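Local coordinates for protein peptidoglycan glycosyltransferase (Burkholderia ambifaria, PDB 5UY7) that belongs to the penicillin-binding proteins and carries a transpeptidase domain with a fold akin to that of serine beta-lactamases, at residues A401-M406 against E433-L438; V482-A485 against N489-I492. One frame throughout, in Å; residues are numbered along the deposited sequence.

Interaction 1. Residues A401-M406 against E433-L438; sequences AHDGEM and EVRTML
Ala401 and Arg435 have the closest CA atoms across this contact, yet these lie 7.3 Å apart, so the backbones stay separate and the long arginine side chain spans the gap. The place is the C-terminal end of helix 390-401 in the transpeptidase domain, where the chain leaves the helix through a type I' beta turn from His402 to Glu405. The bond from Glu405 N to His402 O, 3.0 Å, closes that turn, and Gly404 sits in it with a positive phi.

Arg435 reaches out from helix 428-442, its CB directed toward the turn. A bend at chi3 (-56°) brings the guanidinium up to the helix end, with Ala401 O over one of its faces; NH1 is 3.7 Å from that oxygen. Two carbonyls beyond the segments fix the group's rotation: Ile400 O takes NH1 and Pro488 O takes NE. A cation at the C-terminal end of a helix also probably gains from the partial negative charge gathered there.

Asp403 starts off pointing away from helix 428-442, but with CG beside the backbone N (chi1 -72°) its carboxylate turns back. OD1 forms a rather long salt bridge to Arg435 NH2, 3.4 Å, and is about as close to NH1; it approaches the guanidinium obliquely, with the two planes 31° apart. A water at the guanidinium edge bridges the same two groups: lying in the plane, it accepts from Arg435 NH1 at 3.0 Å and appears to donate to Asp403 OD1, at a distance (2.5 Å) so short that its exact value is doubtful.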
loop_
_atom_site.group_PDB
_atom_site.type_symbol
_atom_site.label_atom_id
_atom_site.label_comp_id
_atom_site.label_asym_id
_atom_site.label_seq_id
_atom_site.Cartn_x
_atom_site.Cartn_y
_atom_site.Cartn_z
ATOM N N ALA A 401 -4.264 5.087 7.218
ATOM C CA ALA A 401 -5.347 6.030 6.954
ATOM C C ALA A 401 -6.103 6.412 8.219
ATOM O O ALA A 401 -6.465 7.579 8.392
ATOM C CB ALA A 401 -6.326 5.429 5.939
ATOM N N HIS A 402 -6.381 5.438 9.082
ATOM C CA HIS A 402 -7.254 5.600 10.253
ATOM C C HIS A 402 -6.441 5.839 11.520
ATOM O O HIS A 402 -6.587 5.139 12.520
ATOM C CB HIS A 402 -8.150 4.368 10.393
ATOM C CG HIS A 402 -9.273 4.519 11.381
ATOM N ND1 HIS A 402 -10.597 4.502 11.001
ATOM C CD2 HIS A 402 -9.274 4.660 12.729
ATOM C CE1 HIS A 402 -11.363 4.642 12.070
ATOM N NE2 HIS A 402 -10.585 4.740 13.130
ATOM N N ASP A 403 -5.539 6.823 11.469
ATOM C CA ASP A 403 -4.822 7.309 12.648
ATOM C C ASP A 403 -4.105 6.192 13.406
ATOM O O ASP A 403 -4.024 6.205 14.637
ATOM C CB ASP A 403 -5.765 8.066 13.576
ATOM C CG ASP A 403 -6.161 9.414 13.014
ATOM O OD1 ASP A 403 -5.658 9.765 11.924
ATOM O OD2 ASP A 403 -6.970 10.115 13.651
ATOM N N GLY A 404 -3.562 5.231 12.668
ATOM C CA GLY A 404 -2.769 4.181 13.270
ATOM C C GLY A 404 -3.533 2.924 13.623
ATOM O O GLY A 404 -2.904 1.918 13.973
ATOM N N GLU A 405 -4.860 2.931 13.509
ATOM C CA GLU A 405 -5.693 1.807 13.931
ATOM C C GLU A 405 -6.188 1.072 12.693
ATOM O O GLU A 405 -6.956 1.626 11.900
ATOM C CB GLU A 405 -6.862 2.287 14.783
ATOM C CG GLU A 405 -7.681 1.126 15.347
ATOM C CD GLU A 405 -8.839 1.590 16.207
ATOM O OE1 GLU A 405 -9.283 2.741 16.027
ATOM O OE2 GLU A 405 -9.296 0.804 17.067
ATOM N N MET A 406 -5.744 -0.167 12.521
ATOM C CA MET A 406 -6.190 -0.970 11.389
ATOM C C MET A 406 -7.606 -1.472 11.627
ATOM O O MET A 406 -7.906 -2.061 12.669
ATOM C CB MET A 406 -5.253 -2.147 11.153
ATOM C CG MET A 406 -5.581 -2.846 9.840
ATOM S SD MET A 406 -4.468 -4.192 9.477
ATOM C CE MET A 406 -4.944 -5.382 10.699
ATOM N N GLU A 433 2.278 11.498 10.236
ATOM C CA GLU A 433 3.575 11.769 9.605
ATOM C C GLU A 433 3.721 11.001 8.300
ATOM O O GLU A 433 4.196 11.550 7.296
ATOM C CB GLU A 433 4.717 11.408 10.564
ATOM C CG GLU A 433 4.901 12.386 11.709
ATOM C CD GLU A 433 5.885 11.890 12.765
ATOM O OE1 GLU A 433 6.139 10.668 12.822
ATOM O OE2 GLU A 433 6.406 12.732 13.535
ATOM N N VAL A 434 3.301 9.735 8.287
ATOM C CA VAL A 434 3.465 8.935 7.078
ATOM C C VAL A 434 2.470 9.363 6.003
ATOM O O VAL A 434 2.810 9.368 4.813
ATOM C CB VAL A 434 3.367 7.438 7.430
ATOM C CG1 VAL A 434 3.348 6.580 6.174
ATOM C CG2 VAL A 434 4.562 7.064 8.294
ATOM N N ARG A 435 1.257 9.770 6.384
ATOM C CA ARG A 435 0.323 10.263 5.370
ATOM C C ARG A 435 0.904 11.474 4.652
ATOM O O ARG A 435 0.769 11.597 3.424
ATOM C CB ARG A 435 -1.030 10.600 5.997
ATOM C CG ARG A 435 -1.846 9.351 6.403
ATOM C CD ARG A 435 -3.338 9.650 6.588
ATOM N NE ARG A 435 -3.607 10.709 7.551
ATOM C CZ ARG A 435 -3.641 10.546 8.870
ATOM N NH1 ARG A 435 -3.398 9.359 9.412
ATOM N NH2 ARG A 435 -3.919 11.579 9.652
ATOM N N THR A 436 1.567 12.372 5.400
ATOM C CA THR A 436 2.249 13.507 4.779
ATOM C C THR A 436 3.295 13.023 3.781
ATOM O O THR A 436 3.398 13.556 2.663
ATOM C CB THR A 436 2.870 14.393 5.870
ATOM O OG1 THR A 436 1.820 14.937 6.686
ATOM C CG2 THR A 436 3.704 15.548 5.274
ATOM N N MET A 437 4.065 11.993 4.152
ATOM C CA MET A 437 5.066 11.455 3.235
ATOM C C MET A 437 4.416 10.829 2.008
ATOM O O MET A 437 4.940 10.948 0.894
ATOM C CB MET A 437 5.939 10.432 3.960
ATOM C CG MET A 437 6.716 11.033 5.121
ATOM S SD MET A 437 7.563 9.699 5.989
ATOM C CE MET A 437 8.310 10.607 7.351
ATOM N N LEU A 438 3.282 10.153 2.189
ATOM C CA LEU A 438 2.632 9.508 1.046
ATOM C C LEU A 438 2.160 10.527 0.013
ATOM O O LEU A 438 2.122 10.219 -1.182
ATOM C CB LEU A 438 1.453 8.656 1.512
ATOM C CG LEU A 438 1.788 7.367 2.265
ATOM C CD1 LEU A 438 0.490 6.685 2.677
ATOM C CD2 LEU A 438 2.654 6.407 1.434
HETATM O O HOH W 1 -3.249 10.040 12.369
#

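Interaction 2. Residues V482-A485 against N489-I492; sequences VGMA and NPRI
Ala485 O accepts two backbone N-H groups, from Arg491 and Ile492, the mark of a classic beta bulge, in which both residues face Ala485. It lies where strand 477-485 turns back into strand 492-499, its antiparallel neighbour in the five-stranded sheet of the transpeptidase domain. The two bonds differ in kind. Ile492 N meets Ala485 O at 3.1 Å from nearly straight ahead of the carbonyl, whereas Arg491 N, closer at 2.8 Å, sits above the carbonyl plane, 36° out of it. Within the bulge, Ala485 N donates back to Ile492 O at 3.1 Å, which makes Ala485 and Ile492 an antiparallel hydrogen-bonded pair. The same oxygen is approached by the CA of Met484, 3.2 Å away, in a CA-H...O contact.

Ala485 and Ile492 put their side chains on the face of the sheet covered by helix 509-526, where Met524 touches both. Ile492 CG1, set between its own backbone N and carbonyl carbon (chi1 62°), comes within 4.4 Å of Ala485 CB. Met484 instead goes to the face covered by helices 390-401 and 428-442. Its CG takes the same kind of position (chi1 61°), which sends the chain alongside the Pro490 ring, pointing the same way; the closest touch between the two side chains is Met484 SD against Pro490 CG, 3.8 Å.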
loop_
_atom_site.group_PDB
_atom_site.type_symbol
_atom_site.label_atom_id
_atom_site.label_comp_id
_atom_site.label_asym_id
_atom_site.label_seq_id
_atom_site.Cartn_x
_atom_site.Cartn_y
_atom_site.Cartn_z
ATOM N N VAL A 482 -1.396 1.046 -3.901
ATOM C CA VAL A 482 -2.349 1.207 -2.804
ATOM C C VAL A 482 -2.237 2.627 -2.263
ATOM O O VAL A 482 -1.134 3.106 -1.987
ATOM C CB VAL A 482 -2.120 0.181 -1.679
ATOM C CG1 VAL A 482 -3.252 0.277 -0.662
ATOM C CG2 VAL A 482 -2.032 -1.241 -2.258
ATOM N N GLY A 483 -3.375 3.288 -2.097
ATOM C CA GLY A 483 -3.353 4.657 -1.624
ATOM C C GLY A 483 -4.641 5.021 -0.925
ATOM O O GLY A 483 -5.487 4.167 -0.667
ATOM N N MET A 484 -4.775 6.308 -0.594
ATOM C CA MET A 484 -5.914 6.757 0.207
ATOM C C MET A 484 -6.234 8.198 -0.163
ATOM O O MET A 484 -5.389 8.912 -0.704
ATOM C CB MET A 484 -5.608 6.616 1.705
ATOM C CG MET A 484 -4.399 7.473 2.153
ATOM S SD MET A 484 -3.725 7.028 3.773
ATOM C CE MET A 484 -2.967 5.442 3.357
ATOM N N ALA A 485 -7.476 8.612 0.102
ATOM C CA ALA A 485 -7.953 9.913 -0.354
ATOM C C ALA A 485 -9.150 10.322 0.488
ATOM O O ALA A 485 -9.940 9.463 0.877
ATOM C CB ALA A 485 -8.361 9.862 -1.837
ATOM N N ASN A 489 -7.157 13.673 5.963
ATOM C CA ASN A 489 -8.066 12.795 6.702
ATOM C C ASN A 489 -8.815 11.915 5.710
ATOM O O ASN A 489 -9.956 12.218 5.328
ATOM C CB ASN A 489 -9.028 13.608 7.564
ATOM C CG ASN A 489 -8.301 14.442 8.594
ATOM O OD1 ASN A 489 -7.390 13.957 9.267
ATOM N ND2 ASN A 489 -8.674 15.707 8.699
ATOM N N PRO A 490 -8.223 10.802 5.292
ATOM C CA PRO A 490 -8.810 10.058 4.173
ATOM C C PRO A 490 -10.127 9.396 4.520
ATOM O O PRO A 490 -10.392 9.001 5.664
ATOM C CB PRO A 490 -7.742 9.015 3.819
ATOM C CG PRO A 490 -6.790 8.997 4.972
ATOM C CD PRO A 490 -6.878 10.316 5.653
ATOM N N ARG A 491 -10.958 9.299 3.491
ATOM C CA ARG A 491 -12.239 8.615 3.543
ATOM C C ARG A 491 -12.169 7.202 2.999
ATOM O O ARG A 491 -12.896 6.321 3.486
ATOM C CB ARG A 491 -13.272 9.411 2.739
ATOM C CG ARG A 491 -14.638 8.772 2.697
ATOM C CD ARG A 491 -15.716 9.820 2.677
ATOM N NE ARG A 491 -17.026 9.214 2.498
ATOM C CZ ARG A 491 -18.135 9.909 2.300
ATOM N NH1 ARG A 491 -18.079 11.231 2.261
ATOM N NH2 ARG A 491 -19.293 9.283 2.141
ATOM N N ILE A 492 -11.323 6.965 1.996
ATOM C CA ILE A 492 -11.237 5.655 1.364
ATOM C C ILE A 492 -9.785 5.226 1.233
ATOM O O ILE A 492 -8.864 6.047 1.169
ATOM C CB ILE A 492 -11.915 5.638 -0.024
ATOM C CG1 ILE A 492 -11.210 6.616 -0.978
ATOM C CG2 ILE A 492 -13.411 5.943 0.117
ATOM C CD1 ILE A 492 -11.820 6.624 -2.394
#

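How the interactions relate
Both contacts involve mainly buried residues, and they press directly on each other. Interaction 1 joins the end of helix 390-401 to helix 428-442; interaction 2 joins the end of strand 477-485 to the loop leading into strand 492-499, in the sheet that these helices cover. Met484 and Pro490 form the seam: Met484 SD is 3.7 Å from Ala401 CA, and Pro490 CD is 3.7 Å from Arg435 CD. The chemistry changes across it. Between the turn after helix 390-401 and helix 428-442, one arginine works through charge, water and carbonyl oxygens, with Asp403 exposed, while in 482-485 against 489-492 backbone bonds do the holding and apolar side chains pack on both faces.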